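PDB 6QWT: genome polyprotein from Chicken sicinivirus JSY, which probably copies the viral RNA genome as its 3Dpol part, an RNA-dependent RNA polymerase at the C-terminal end of the polyprotein. Local coordinates for residues S235-D238 / S239-P242; I349-F352 / Y353-Q356; D441-Q444 / A445-K449; N434-Q437 / K438-T442. All coordinates share one frame; numbering follows the deposited sequence.

Contact 1: residues S235-D238 / S239-P242; sequences SNFD and STIP
Asn236 meets Ser239 and Thr240, and Phe237 meets Ile241, in a local contact round one short helical turn. The turn, 237-240, follows the palm strand 230-235. The sequence and the strand-to-helix layout fit motif A of the viral RNA polymerases. The backbone oxygen of Asn236 is the focus of the turn and takes three hydrogen bonds. Thr240 OG1 donates to Asn236 O at 2.8 Å, from well above the carbonyl plane. Thr240 N reaches the same Asn236 O at 3.0 Å, almost in line with the C=O bond. Ser239 N gives the third bond to Asn236 O, also from out of the plane. Thr240 can pair its hydroxyl and amide this way because chi1 is 52°, with OG1 lying between the backbone N and the carbonyl carbon. Phe237 O receives only weak bonds, from Thr240 N and Ile241 N.

The Asp238 side chain touches Asn304 of helix 298-316. In related polymerases the aspartate at this point of motif A helps to recognise the ribose of the incoming nucleotide, and Asp238 is consistent with that role. Phe237 and Ile241 also face helix 298-316, where Ile241 touches Val307. Between themselves they form a CH-pi contact. The Ile241 CD1 methyl sits over one face of the Phe237 ring, 3.6 Å from its centroid, and comes to 3.5 Å of Phe237 CE2.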
ATOM      1  N   SER A 235       2.348 -13.246  -0.420  1.00 31.03           N
ATOM      2  CA  SER A 235       1.183 -13.617   0.371  1.00 36.71           C
ATOM      3  C   SER A 235       1.499 -13.363   1.836  1.00 36.68           C
ATOM      4  O   SER A 235       2.530 -13.824   2.342  1.00 45.57           O
ATOM      5  CB  SER A 235       0.801 -15.080   0.143  1.00 39.68           C
ATOM      6  OG  SER A 235       1.948 -15.889  -0.046  1.00 38.39           O
ATOM      7  N   ASN A 236       0.629 -12.605   2.507  1.00 38.56           N
ATOM      8  CA  ASN A 236       0.792 -12.276   3.927  1.00 39.28           C
ATOM      9  C   ASN A 236       2.093 -11.514   4.182  1.00 35.74           C
ATOM     10  O   ASN A 236       2.802 -11.767   5.158  1.00 34.85           O
ATOM     11  CB  ASN A 236       0.716 -13.533   4.800  1.00 33.77           C
ATOM     12  CG  ASN A 236      -0.278 -14.547   4.269  1.00 36.93           C
ATOM     13  OD1 ASN A 236      -1.490 -14.334   4.322  1.00 41.15           O
ATOM     14  ND2 ASN A 236       0.231 -15.661   3.755  1.00 36.06           N
ATOM     15  N   PHE A 237       2.403 -10.567   3.291  1.00 35.55           N
ATOM     16  CA  PHE A 237       3.598  -9.742   3.447  1.00 29.24           C
ATOM     17  C   PHE A 237       3.588  -8.990   4.772  1.00 31.33           C
ATOM     18  O   PHE A 237       4.620  -8.887   5.445  1.00 27.46           O
ATOM     19  CB  PHE A 237       3.698  -8.764   2.275  1.00 32.20           C
ATOM     20  CG  PHE A 237       5.009  -8.032   2.190  1.00 27.91           C
ATOM     21  CD1 PHE A 237       6.210  -8.726   2.172  1.00 25.83           C
ATOM     22  CD2 PHE A 237       5.038  -6.648   2.111  1.00 30.22           C
ATOM     23  CE1 PHE A 237       7.419  -8.052   2.086  1.00 26.14           C
ATOM     24  CE2 PHE A 237       6.241  -5.968   2.023  1.00 29.71           C
ATOM     25  CZ  PHE A 237       7.434  -6.670   2.011  1.00 28.15           C
ATOM     26  N   ASP A 238       2.427  -8.465   5.171  1.00 31.98           N
ATOM     27  CA  ASP A 238       2.325  -7.660   6.382  1.00 37.45           C
ATOM     28  C   ASP A 238       2.520  -8.471   7.657  1.00 38.89           C
ATOM     29  O   ASP A 238       2.697  -7.877   8.725  1.00 38.80           O
ATOM     30  CB  ASP A 238       0.973  -6.946   6.420  1.00 41.52           C
ATOM     31  CG  ASP A 238       0.734  -6.096   5.187  1.00 46.01           C
ATOM     32  OD1 ASP A 238       1.593  -5.242   4.879  1.00 44.42           O
ATOM     33  OD2 ASP A 238      -0.306  -6.287   4.522  1.00 51.38           O
ATOM     34  N   SER A 239       2.491  -9.801   7.574  1.00 35.14           N
ATOM     35  CA  SER A 239       2.760 -10.650   8.726  1.00 35.69           C
ATOM     36  C   SER A 239       4.144 -11.283   8.692  1.00 34.78           C
ATOM     37  O   SER A 239       4.717 -11.550   9.755  1.00 32.33           O
ATOM     38  CB  SER A 239       1.706 -11.761   8.827  1.00 33.35           C
ATOM     39  OG  SER A 239       0.439 -11.231   9.173  1.00 37.20           O
ATOM     40  N   THR A 240       4.704 -11.510   7.506  1.00 29.04           N
ATOM     41  CA  THR A 240       5.932 -12.279   7.366  1.00 28.15           C
ATOM     42  C   THR A 240       7.197 -11.429   7.412  1.00 29.41           C
ATOM     43  O   THR A 240       8.297 -11.994   7.451  1.00 28.58           O
ATOM     44  CB  THR A 240       5.905 -13.071   6.057  1.00 27.82           C
ATOM     45  OG1 THR A 240       5.591 -12.188   4.973  1.00 27.62           O
ATOM     46  CG2 THR A 240       4.855 -14.170   6.126  1.00 31.63           C
ATOM     47  N   ILE A 241       7.081 -10.105   7.400  1.00 25.37           N
ATOM     48  CA  ILE A 241       8.261  -9.245   7.448  1.00 29.85           C
ATOM     49  C   ILE A 241       8.945  -9.427   8.797  1.00 28.22           C
ATOM     50  O   ILE A 241       8.312  -9.229   9.846  1.00 25.21           O
ATOM     51  CB  ILE A 241       7.902  -7.772   7.211  1.00 26.65           C
ATOM     52  CG1 ILE A 241       7.587  -7.526   5.735  1.00 23.52           C
ATOM     53  CG2 ILE A 241       9.046  -6.876   7.657  1.00 26.37           C
ATOM     54  CD1 ILE A 241       6.854  -6.226   5.497  1.00 23.17           C
ATOM     55  N   PRO A 242      10.216  -9.807   8.823  1.00 27.48           N
ATOM     56  CA  PRO A 242      10.896 -10.022  10.101  1.00 29.31           C
ATOM     57  C   PRO A 242      11.331  -8.718  10.752  1.00 27.55           C
ATOM     58  O   PRO A 242      11.629  -7.725  10.084  1.00 22.67           O
ATOM     59  CB  PRO A 242      12.106 -10.880   9.713  1.00 26.81           C
ATOM     60  CG  PRO A 242      12.366 -10.539   8.299  1.00 25.86           C
ATOM     61  CD  PRO A 242      11.037 -10.227   7.675  1.00 24.31           C
TER

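Contact 2: residues I349-F352 / Y353-Q356; sequences IADF and YHSQ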
ATOM      1  N   ILE A 349      14.544 -16.672  -6.280  1.00 30.05           N
ATOM      2  CA  ILE A 349      14.196 -15.835  -5.136  1.00 27.72           C
ATOM      3  C   ILE A 349      13.208 -16.559  -4.229  1.00 27.59           C
ATOM      4  O   ILE A 349      13.326 -16.515  -2.997  1.00 24.78           O
ATOM      5  CB  ILE A 349      13.646 -14.480  -5.623  1.00 26.68           C
ATOM      6  CG1 ILE A 349      14.738 -13.697  -6.352  1.00 25.32           C
ATOM      7  CG2 ILE A 349      13.091 -13.664  -4.460  1.00 23.39           C
ATOM      8  CD1 ILE A 349      14.280 -12.348  -6.861  1.00 31.03           C
ATOM      9  N   ALA A 350      12.232 -17.252  -4.822  1.00 28.46           N
ATOM     10  CA  ALA A 350      11.262 -18.002  -4.029  1.00 32.26           C
ATOM     11  C   ALA A 350      11.941 -19.074  -3.186  1.00 31.04           C
ATOM     12  O   ALA A 350      11.609 -19.253  -2.009  1.00 28.01           O
ATOM     13  CB  ALA A 350      10.210 -18.630  -4.945  1.00 30.22           C
ATOM     14  N   ASP A 351      12.902 -19.796  -3.773  1.00 30.80           N
ATOM     15  CA  ASP A 351      13.572 -20.870  -3.045  1.00 29.30           C
ATOM     16  C   ASP A 351      14.450 -20.319  -1.927  1.00 28.31           C
ATOM     17  O   ASP A 351      14.523 -20.910  -0.842  1.00 30.49           O
ATOM     18  CB  ASP A 351      14.392 -21.728  -4.009  1.00 31.96           C
ATOM     19  CG  ASP A 351      13.526 -22.486  -5.006  1.00 34.75           C
ATOM     20  OD1 ASP A 351      13.945 -22.627  -6.174  1.00 38.12           O
ATOM     21  OD2 ASP A 351      12.424 -22.936  -4.621  1.00 38.26           O
ATOM     22  N   PHE A 352      15.128 -19.193  -2.167  1.00 24.27           N
ATOM     23  CA  PHE A 352      15.909 -18.575  -1.100  1.00 29.10           C
ATOM     24  C   PHE A 352      15.014 -18.120   0.045  1.00 25.03           C
ATOM     25  O   PHE A 352      15.358 -18.296   1.220  1.00 27.43           O
ATOM     26  CB  PHE A 352      16.717 -17.390  -1.632  1.00 27.52           C
ATOM     27  CG  PHE A 352      17.279 -16.518  -0.541  1.00 27.22           C
ATOM     28  CD1 PHE A 352      18.481 -16.842   0.068  1.00 25.81           C
ATOM     29  CD2 PHE A 352      16.592 -15.396  -0.104  1.00 22.29           C
ATOM     30  CE1 PHE A 352      18.995 -16.055   1.082  1.00 29.45           C
ATOM     31  CE2 PHE A 352      17.099 -14.604   0.910  1.00 27.18           C
ATOM     32  CZ  PHE A 352      18.301 -14.934   1.505  1.00 25.31           C
ATOM     33  N   TYR A 353      13.872 -17.509  -0.282  1.00 25.14           N
ATOM     34  CA  TYR A 353      12.946 -17.051   0.748  1.00 28.05           C
ATOM     35  C   TYR A 353      12.461 -18.211   1.611  1.00 28.66           C
ATOM     36  O   TYR A 353      12.324 -18.070   2.831  1.00 28.41           O
ATOM     37  CB  TYR A 353      11.757 -16.335   0.105  1.00 26.07           C
ATOM     38  CG  TYR A 353      11.977 -14.863  -0.173  1.00 24.76           C
ATOM     39  CD1 TYR A 353      11.081 -14.146  -0.956  1.00 25.73           C
ATOM     40  CD2 TYR A 353      13.077 -14.189   0.347  1.00 22.78           C
ATOM     41  CE1 TYR A 353      11.269 -12.798  -1.214  1.00 24.32           C
ATOM     42  CE2 TYR A 353      13.277 -12.840   0.092  1.00 21.62           C
ATOM     43  CZ  TYR A 353      12.368 -12.149  -0.690  1.00 26.25           C
ATOM     44  OH  TYR A 353      12.551 -10.808  -0.950  1.00 23.30           O
ATOM     45  N   HIS A 354      12.195 -19.366   0.991  1.00 31.14           N
ATOM     46  CA  HIS A 354      11.694 -20.512   1.744  1.00 31.23           C
ATOM     47  C   HIS A 354      12.718 -21.022   2.746  1.00 32.31           C
ATOM     48  O   HIS A 354      12.346 -21.508   3.820  1.00 30.74           O
ATOM     49  CB  HIS A 354      11.297 -21.638   0.789  1.00 29.52           C
ATOM     50  CG  HIS A 354      10.138 -21.305  -0.097  1.00 38.43           C
ATOM     51  ND1 HIS A 354      10.017 -21.798  -1.379  1.00 39.99           N
ATOM     52  CD2 HIS A 354       9.047 -20.532   0.114  1.00 45.21           C
ATOM     53  CE1 HIS A 354       8.903 -21.340  -1.922  1.00 41.65           C
ATOM     54  NE2 HIS A 354       8.296 -20.569  -1.036  1.00 42.30           N
ATOM     55  N   SER A 355      14.007 -20.919   2.423  1.00 27.30           N
ATOM     56  CA  SER A 355      15.040 -21.511   3.260  1.00 33.24           C
ATOM     57  C   SER A 355      15.594 -20.560   4.313  1.00 33.12           C
ATOM     58  O   SER A 355      16.192 -21.028   5.289  1.00 37.71           O
ATOM     59  CB  SER A 355      16.188 -22.028   2.387  1.00 32.36           C
ATOM     60  OG  SER A 355      16.974 -20.956   1.899  1.00 41.28           O
ATOM     61  N   GLN A 356      15.418 -19.246   4.149  1.00 32.73           N
ATOM     62  CA  GLN A 356      16.012 -18.270   5.052  1.00 31.77           C
ATOM     63  C   GLN A 356      15.020 -17.303   5.678  1.00 29.10           C
ATOM     64  O   GLN A 356      15.372 -16.645   6.663  1.00 29.58           O
ATOM     65  CB  GLN A 356      17.088 -17.445   4.324  1.00 31.05           C
ATOM     66  CG  GLN A 356      18.276 -18.254   3.827  1.00 35.55           C
ATOM     67  CD  GLN A 356      19.095 -18.838   4.959  1.00 46.68           C
ATOM     68  OE1 GLN A 356      19.424 -18.149   5.926  1.00 46.71           O
ATOM     69  NE2 GLN A 356      19.425 -20.120   4.849  1.00 51.89           N
TER
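Tyr353 and Ile349 lie side by side on one face of helix 346-356 and point the same way. The CG2 methyl of Ile349 covers one face of the Tyr353 ring, 4.1 Å from its centroid, as a CH-pi contact. Its closest ring atom is Tyr353 CE1, at 3.8 Å from Ile349 CG2. Phe352 makes a similar contact one turn forward. Gln356 CB sits over one face of the Phe352 ring, off its centre, and Gln356 CG comes to 3.6 Å of Phe352 CE1. The Gln356 chain bends at chi2 (-66°), which takes its amide away from the ring after the CH2 groups have touched it. The two aromatic rings also meet, with Phe352 CD2 at 3.7 Å from Tyr353 CD2. The His354 ring lies over Ala350 O.

The backbone holds these groups in step. Tyr353 N bonds to Ile349 O at 2.9 Å, and His354 N bonds to Ala350 O. Near the helix end the amide bonds of Ser355 and Gln356 are weak. There Ser355 OG adds a hydrogen bond to Phe352 O at 3.2 Å.

The helix sits in the palm, and its place after the strand pair 327-332 and 335-340 fits motif D. Tyr353 and Phe352 pack on helix 298-316. The Tyr353 hydroxyl bonds to Tyr234 OH on strand 230-235, which joins the helix to the four-stranded antiparallel sheet.

Contact 3: residues D441-Q444 / A445-K449; sequences DTVQ and AQCLK
Asp441 meets Ala445 through the backbone. Ala445 N donates to Asp441 O at 3.1 Å, an ordinary i to i+4 helical bond. The Ala445 methyl lies 3.7 Å from the same Asp441 O. Thr442 makes a longer link of the same kind. Gln446 N bonds only weakly to Thr442 O, and the side chain of Thr442 touches Phe30. The Thr442 hydroxyl is taken up behind the segment, by Lys438 O.

Val443 carries the one side-chain contact of note. Its CG1 methyl stands anti to the backbone N (chi1 166°) and meets Cys447 SG at 3.9 Å. The two groups form a small apolar patch one turn apart. The same two residues are joined by the backbone bond from Cys447 N to Val443 O at 3.0 Å. The patch is on the inner face of helix 433-449, a long helix of the C-terminal part of the polymerase, which in picornaviral enzymes forms the thumb. Val443 rests on Phe456, and Cys447 touches Ala26 and Pro454. The helix is thus buried on this side, while Asp441, Ala445 and Leu448 are exposed.

Gln444 closes the segment. Leu448 N donates to Gln444 O at 3.0 Å, and Leu448 CB passes 3.5 Å from that Gln444 O. Gln444 CB lies 3.2 Å from Ala445 N, the amide of the next residue. Further on, Lys449 folds back, and its NZ makes a weak hydrogen bond to Ala445 O at 3.5 Å.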
ATOM      1  N   ASP A 441     -21.412   0.785 -22.879  1.00 28.40           N
ATOM      2  CA  ASP A 441     -22.694   0.346 -23.420  1.00 26.58           C
ATOM      3  C   ASP A 441     -23.312  -0.756 -22.568  1.00 23.13           C
ATOM      4  O   ASP A 441     -24.527  -0.760 -22.335  1.00 28.09           O
ATOM      5  CB  ASP A 441     -22.518  -0.123 -24.867  1.00 24.11           C
ATOM      6  CG  ASP A 441     -22.264   1.024 -25.827  1.00 32.56           C
ATOM      7  OD1 ASP A 441     -22.490   2.192 -25.440  1.00 34.64           O
ATOM      8  OD2 ASP A 441     -21.832   0.763 -26.972  1.00 33.81           O
ATOM      9  N   THR A 442     -22.496  -1.698 -22.091  1.00 25.61           N
ATOM     10  CA  THR A 442     -23.022  -2.774 -21.255  1.00 27.83           C
ATOM     11  C   THR A 442     -23.527  -2.239 -19.921  1.00 26.44           C
ATOM     12  O   THR A 442     -24.580  -2.664 -19.431  1.00 22.37           O
ATOM     13  CB  THR A 442     -21.950  -3.840 -21.036  1.00 24.02           C
ATOM     14  OG1 THR A 442     -21.482  -4.314 -22.301  1.00 23.46           O
ATOM     15  CG2 THR A 442     -22.511  -5.012 -20.239  1.00 24.16           C
ATOM     16  N   VAL A 443     -22.796  -1.297 -19.324  1.00 26.17           N
ATOM     17  CA  VAL A 443     -23.219  -0.716 -18.056  1.00 26.50           C
ATOM     18  C   VAL A 443     -24.497   0.096 -18.240  1.00 28.97           C
ATOM     19  O   VAL A 443     -25.396   0.062 -17.393  1.00 24.87           O
ATOM     20  CB  VAL A 443     -22.078   0.132 -17.465  1.00 27.87           C
ATOM     21  CG1 VAL A 443     -22.589   1.025 -16.343  1.00 21.63           C
ATOM     22  CG2 VAL A 443     -20.951  -0.772 -16.976  1.00 21.66           C
ATOM     23  N   GLN A 444     -24.605   0.820 -19.358  1.00 29.07           N
ATOM     24  CA  GLN A 444     -25.774   1.665 -19.582  1.00 29.54           C
ATOM     25  C   GLN A 444     -27.040   0.836 -19.762  1.00 24.85           C
ATOM     26  O   GLN A 444     -28.111   1.211 -19.270  1.00 26.70           O
ATOM     27  CB  GLN A 444     -25.546   2.563 -20.797  1.00 32.20           C
ATOM     28  CG  GLN A 444     -26.780   3.330 -21.236  1.00 32.17           C
ATOM     29  CD  GLN A 444     -26.450   4.728 -21.700  1.00 40.54           C
ATOM     30  OE1 GLN A 444     -25.679   4.914 -22.641  1.00 40.80           O
ATOM     31  NE2 GLN A 444     -27.028   5.725 -21.039  1.00 42.67           N
ATOM     32  N   ALA A 445     -26.942  -0.293 -20.465  1.00 24.36           N
ATOM     33  CA  ALA A 445     -28.125  -1.118 -20.690  1.00 29.85           C
ATOM     34  C   ALA A 445     -28.652  -1.690 -19.381  1.00 31.07           C
ATOM     35  O   ALA A 445     -29.867  -1.730 -19.158  1.00 29.98           O
ATOM     36  CB  ALA A 445     -27.808  -2.236 -21.684  1.00 27.28           C
ATOM     37  N   GLN A 446     -27.752  -2.124 -18.496  1.00 26.01           N
ATOM     38  CA  GLN A 446     -28.185  -2.645 -17.204  1.00 29.61           C
ATOM     39  C   GLN A 446     -28.764  -1.539 -16.330  1.00 28.32           C
ATOM     40  O   GLN A 446     -29.788  -1.738 -15.668  1.00 25.49           O
ATOM     41  CB  GLN A 446     -27.019  -3.335 -16.498  1.00 25.09           C
ATOM     42  CG  GLN A 446     -27.426  -4.119 -15.263  1.00 25.88           C
ATOM     43  CD  GLN A 446     -28.324  -5.295 -15.595  1.00 33.83           C
ATOM     44  OE1 GLN A 446     -27.962  -6.165 -16.387  1.00 33.58           O
ATOM     45  NE2 GLN A 446     -29.507  -5.326 -14.989  1.00 38.07           N
ATOM     46  N   CYS A 447     -28.122  -0.366 -16.321  1.00 27.60           N
ATOM     47  CA  CYS A 447     -28.615   0.749 -15.516  1.00 29.04           C
ATOM     48  C   CYS A 447     -30.006   1.182 -15.960  1.00 34.08           C
ATOM     49  O   CYS A 447     -30.831   1.594 -15.133  1.00 29.01           O
ATOM     50  CB  CYS A 447     -27.647   1.927 -15.600  1.00 28.13           C
ATOM     51  SG  CYS A 447     -26.096   1.694 -14.718  1.00 29.69           S
ATOM     52  N   LEU A 448     -30.277   1.110 -17.266  1.00 31.93           N
ATOM     53  CA  LEU A 448     -31.587   1.498 -17.778  1.00 33.61           C
ATOM     54  C   LEU A 448     -32.693   0.660 -17.151  1.00 34.68           C
ATOM     55  O   LEU A 448     -33.771   1.175 -16.830  1.00 32.43           O
ATOM     56  CB  LEU A 448     -31.603   1.368 -19.305  1.00 37.59           C
ATOM     57  CG  LEU A 448     -32.829   1.838 -20.093  1.00 44.58           C
ATOM     58  CD1 LEU A 448     -32.405   2.388 -21.448  1.00 43.04           C
ATOM     59  CD2 LEU A 448     -33.851   0.716 -20.270  1.00 43.94           C
ATOM     60  N   LYS A 449     -32.442  -0.638 -16.959  1.00 32.18           N
ATOM     61  CA  LYS A 449     -33.439  -1.505 -16.344  1.00 34.91           C
ATOM     62  C   LYS A 449     -33.664  -1.174 -14.876  1.00 30.60           C
ATOM     63  O   LYS A 449     -34.711  -1.534 -14.326  1.00 33.13           O
ATOM     64  CB  LYS A 449     -33.023  -2.970 -16.488  1.00 36.05           C
ATOM     65  CG  LYS A 449     -32.841  -3.427 -17.926  1.00 35.69           C
ATOM     66  CD  LYS A 449     -32.229  -4.818 -17.978  1.00 41.03           C
ATOM     67  CE  LYS A 449     -32.241  -5.369 -19.393  1.00 38.48           C
ATOM     68  NZ  LYS A 449     -31.744  -4.365 -20.374  1.00 44.41           N
TER

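Contact 4: residues N434-Q437 / K438-T442; sequences NNYQ and KWCDT
A Cys sulfur-aromatic contact marks the buried side of helix 433-449, in the C-terminal part that probably forms the thumb. Cys440 SG sits over one face of the Tyr436 ring, 3.6 Å from its centroid and only 16° off the ring normal. The sulfur is displaced toward the phenol end, and its nearest ring atom is Tyr436 CZ at 3.5 Å. With CG anti to the backbone N (chi1 178°), the ring stands out from the helix beside Cys440. Trp439 meets the same tyrosine obliquely, with Tyr436 CE1 at 4.1 Å from Trp439 CZ3. Both rings pack on helix 417-428. The Tyr436 hydroxyl bonds to Ile457 O.

The other side of the helix is polar and exposed. Gln437 NE2 donates to Asp441 OD1 at 2.7 Å. The carboxylate oxygen lies close to the amide plane, but the nitrogen comes from above the carboxylate plane, and the bond is bent to 140°. Lys438 reaches back along the first turn. Lys438 NZ lies a short 2.5 Å from a water that accepts its hydrogen, and that water donates to Asn435 OD1 at 3.1 Å. Asn435 ND2 bonds to Ala431 O. Lys438 O accepts two bonds from Thr442, from N and from OG1 at 2.9 Å, on opposite faces of the carbonyl plane. Regular backbone bonds such as Cys440 N to Tyr436 O run through the whole stretch. Aromatic residues and a cysteine on one face, with amides and charges on the other, make this an amphipathic surface helix.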
ATOM      1  N   ASN A 434     -12.808   1.599 -28.251  1.00 23.24           N
ATOM      2  CA  ASN A 434     -13.958   0.729 -28.447  1.00 28.45           C
ATOM      3  C   ASN A 434     -14.100  -0.331 -27.364  1.00 28.01           C
ATOM      4  O   ASN A 434     -15.211  -0.827 -27.149  1.00 24.83           O
ATOM      5  CB  ASN A 434     -13.889   0.070 -29.827  1.00 31.49           C
ATOM      6  CG  ASN A 434     -14.123   1.066 -30.950  1.00 34.18           C
ATOM      7  OD1 ASN A 434     -15.093   1.827 -30.926  1.00 36.74           O
ATOM      8  ND2 ASN A 434     -13.225   1.082 -31.926  1.00 35.57           N
ATOM      9  N   ASN A 435     -13.015  -0.691 -26.679  1.00 27.37           N
ATOM     10  CA  ASN A 435     -13.168  -1.479 -25.461  1.00 26.86           C
ATOM     11  C   ASN A 435     -13.788  -0.636 -24.356  1.00 25.74           C
ATOM     12  O   ASN A 435     -14.600  -1.131 -23.568  1.00 24.95           O
ATOM     13  CB  ASN A 435     -11.820  -2.047 -25.029  1.00 27.74           C
ATOM     14  CG  ASN A 435     -11.264  -3.029 -26.034  1.00 35.27           C
ATOM     15  OD1 ASN A 435     -11.939  -3.985 -26.416  1.00 36.54           O
ATOM     16  ND2 ASN A 435     -10.036  -2.793 -26.482  1.00 32.94           N
ATOM     17  N   TYR A 436     -13.428   0.648 -24.299  1.00 25.14           N
ATOM     18  CA  TYR A 436     -14.099   1.575 -23.396  1.00 20.48           C
ATOM     19  C   TYR A 436     -15.580   1.678 -23.724  1.00 25.49           C
ATOM     20  O   TYR A 436     -16.428   1.655 -22.826  1.00 23.23           O
ATOM     21  CB  TYR A 436     -13.432   2.946 -23.485  1.00 19.14           C
ATOM     22  CG  TYR A 436     -14.065   4.026 -22.638  1.00 23.21           C
ATOM     23  CD1 TYR A 436     -14.139   3.902 -21.255  1.00 22.03           C
ATOM     24  CD2 TYR A 436     -14.579   5.179 -23.220  1.00 19.92           C
ATOM     25  CE1 TYR A 436     -14.713   4.894 -20.477  1.00 19.21           C
ATOM     26  CE2 TYR A 436     -15.155   6.175 -22.448  1.00 17.16           C
ATOM     27  CZ  TYR A 436     -15.218   6.027 -21.078  1.00 19.30           C
ATOM     28  OH  TYR A 436     -15.788   7.016 -20.305  1.00 17.30           O
ATOM     29  N   GLN A 437     -15.911   1.781 -25.015  1.00 23.64           N
ATOM     30  CA  GLN A 437     -17.309   1.912 -25.410  1.00 25.43           C
ATOM     31  C   GLN A 437     -18.106   0.666 -25.050  1.00 24.41           C
ATOM     32  O   GLN A 437     -19.265   0.762 -24.633  1.00 23.61           O
ATOM     33  CB  GLN A 437     -17.405   2.197 -26.907  1.00 26.47           C
ATOM     34  CG  GLN A 437     -18.776   2.669 -27.351  1.00 29.33           C
ATOM     35  CD  GLN A 437     -19.227   3.906 -26.601  1.00 34.91           C
ATOM     36  OE1 GLN A 437     -18.470   4.869 -26.457  1.00 36.14           O
ATOM     37  NE2 GLN A 437     -20.460   3.883 -26.108  1.00 31.30           N
ATOM     38  N   LYS A 438     -17.499  -0.517 -25.204  1.00 25.97           N
ATOM     39  CA  LYS A 438     -18.202  -1.756 -24.881  1.00 27.26           C
ATOM     40  C   LYS A 438     -18.563  -1.812 -23.402  1.00 24.25           C
ATOM     41  O   LYS A 438     -19.667  -2.233 -23.038  1.00 22.97           O
ATOM     42  CB  LYS A 438     -17.350  -2.964 -25.274  1.00 23.67           C
ATOM     43  CG  LYS A 438     -17.321  -3.248 -26.770  1.00 25.92           C
ATOM     44  CD  LYS A 438     -16.294  -4.324 -27.106  1.00 33.22           C
ATOM     45  CE  LYS A 438     -16.264  -4.631 -28.600  1.00 36.30           C
ATOM     46  NZ  LYS A 438     -15.763  -3.484 -29.406  1.00 35.76           N
ATOM     47  N   TRP A 439     -17.641  -1.390 -22.535  1.00 24.41           N
ATOM     48  CA  TRP A 439     -17.941  -1.316 -21.110  1.00 21.03           C
ATOM     49  C   TRP A 439     -19.053  -0.309 -20.840  1.00 22.31           C
ATOM     50  O   TRP A 439     -19.999  -0.598 -20.099  1.00 24.41           O
ATOM     51  CB  TRP A 439     -16.676  -0.957 -20.330  1.00 20.26           C
ATOM     52  CG  TRP A 439     -16.917  -0.730 -18.870  1.00 21.81           C
ATOM     53  CD1 TRP A 439     -17.167  -1.680 -17.921  1.00 19.61           C
ATOM     54  CD2 TRP A 439     -16.934   0.531 -18.190  1.00 23.72           C
ATOM     55  NE1 TRP A 439     -17.341  -1.089 -16.693  1.00 21.37           N
ATOM     56  CE2 TRP A 439     -17.201   0.269 -16.830  1.00 21.19           C
ATOM     57  CE3 TRP A 439     -16.751   1.857 -18.599  1.00 20.84           C
ATOM     58  CZ2 TRP A 439     -17.289   1.282 -15.878  1.00 21.91           C
ATOM     59  CZ3 TRP A 439     -16.840   2.862 -17.652  1.00 21.87           C
ATOM     60  CH2 TRP A 439     -17.105   2.570 -16.307  1.00 19.13           C
ATOM     61  N   CYS A 440     -18.961   0.879 -21.444  1.00 19.74           N
ATOM     62  CA  CYS A 440     -19.987   1.900 -21.236  1.00 22.83           C
ATOM     63  C   CYS A 440     -21.355   1.418 -21.705  1.00 27.01           C
ATOM     64  O   CYS A 440     -22.361   1.617 -21.014  1.00 26.53           O
ATOM     65  CB  CYS A 440     -19.610   3.193 -21.961  1.00 24.58           C
ATOM     66  SG  CYS A 440     -18.101   4.004 -21.377  1.00 21.71           S
ATOM     67  N   ASP A 441     -21.412   0.785 -22.879  1.00 28.40           N
ATOM     68  CA  ASP A 441     -22.694   0.346 -23.420  1.00 26.58           C
ATOM     69  C   ASP A 441     -23.312  -0.756 -22.568  1.00 23.13           C
ATOM     70  O   ASP A 441     -24.527  -0.760 -22.335  1.00 28.09           O
ATOM     71  CB  ASP A 441     -22.518  -0.123 -24.867  1.00 24.11           C
ATOM     72  CG  ASP A 441     -22.264   1.024 -25.827  1.00 32.56           C
ATOM     73  OD1 ASP A 441     -22.490   2.192 -25.440  1.00 34.64           O
ATOM     74  OD2 ASP A 441     -21.832   0.763 -26.972  1.00 33.81           O
ATOM     75  N   THR A 442     -22.496  -1.698 -22.091  1.00 25.61           N
ATOM     76  CA  THR A 442     -23.022  -2.774 -21.255  1.00 27.83           C
ATOM     77  C   THR A 442     -23.527  -2.239 -19.921  1.00 26.44           C
ATOM     78  O   THR A 442     -24.580  -2.664 -19.431  1.00 22.37           O
ATOM     79  CB  THR A 442     -21.950  -3.840 -21.036  1.00 24.02           C
ATOM     80  OG1 THR A 442     -21.482  -4.314 -22.301  1.00 23.46           O
ATOM     81  CG2 THR A 442     -22.511  -5.012 -20.239  1.00 24.16           C
TER
HETATM   82  O   HOH W   1     -13.269  -3.262 -29.176  1.00 38.10           O

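Along the chain the order is contact 1, contact 2, contact 4 and contact 3. Contacts 1 and 2 belong to the palm. Their centres are about 14 Å apart and they do not touch, but both pack on helix 298-316. Strand 230-235, which leads into contact 1, is in the same antiparallel sheet as strand 360-362, which follows contact 2. Contacts 3 and 4 are successive parts of helix 433-449. They share Asp441 and Thr442, and their centres are about 11 Å apart. This helix lies far from the palm pair, with centres about 39 to 49 Å away. The first pair thus belongs to the palm, which in these enzymes holds the active site, and the second to a peripheral helix of the probable thumb.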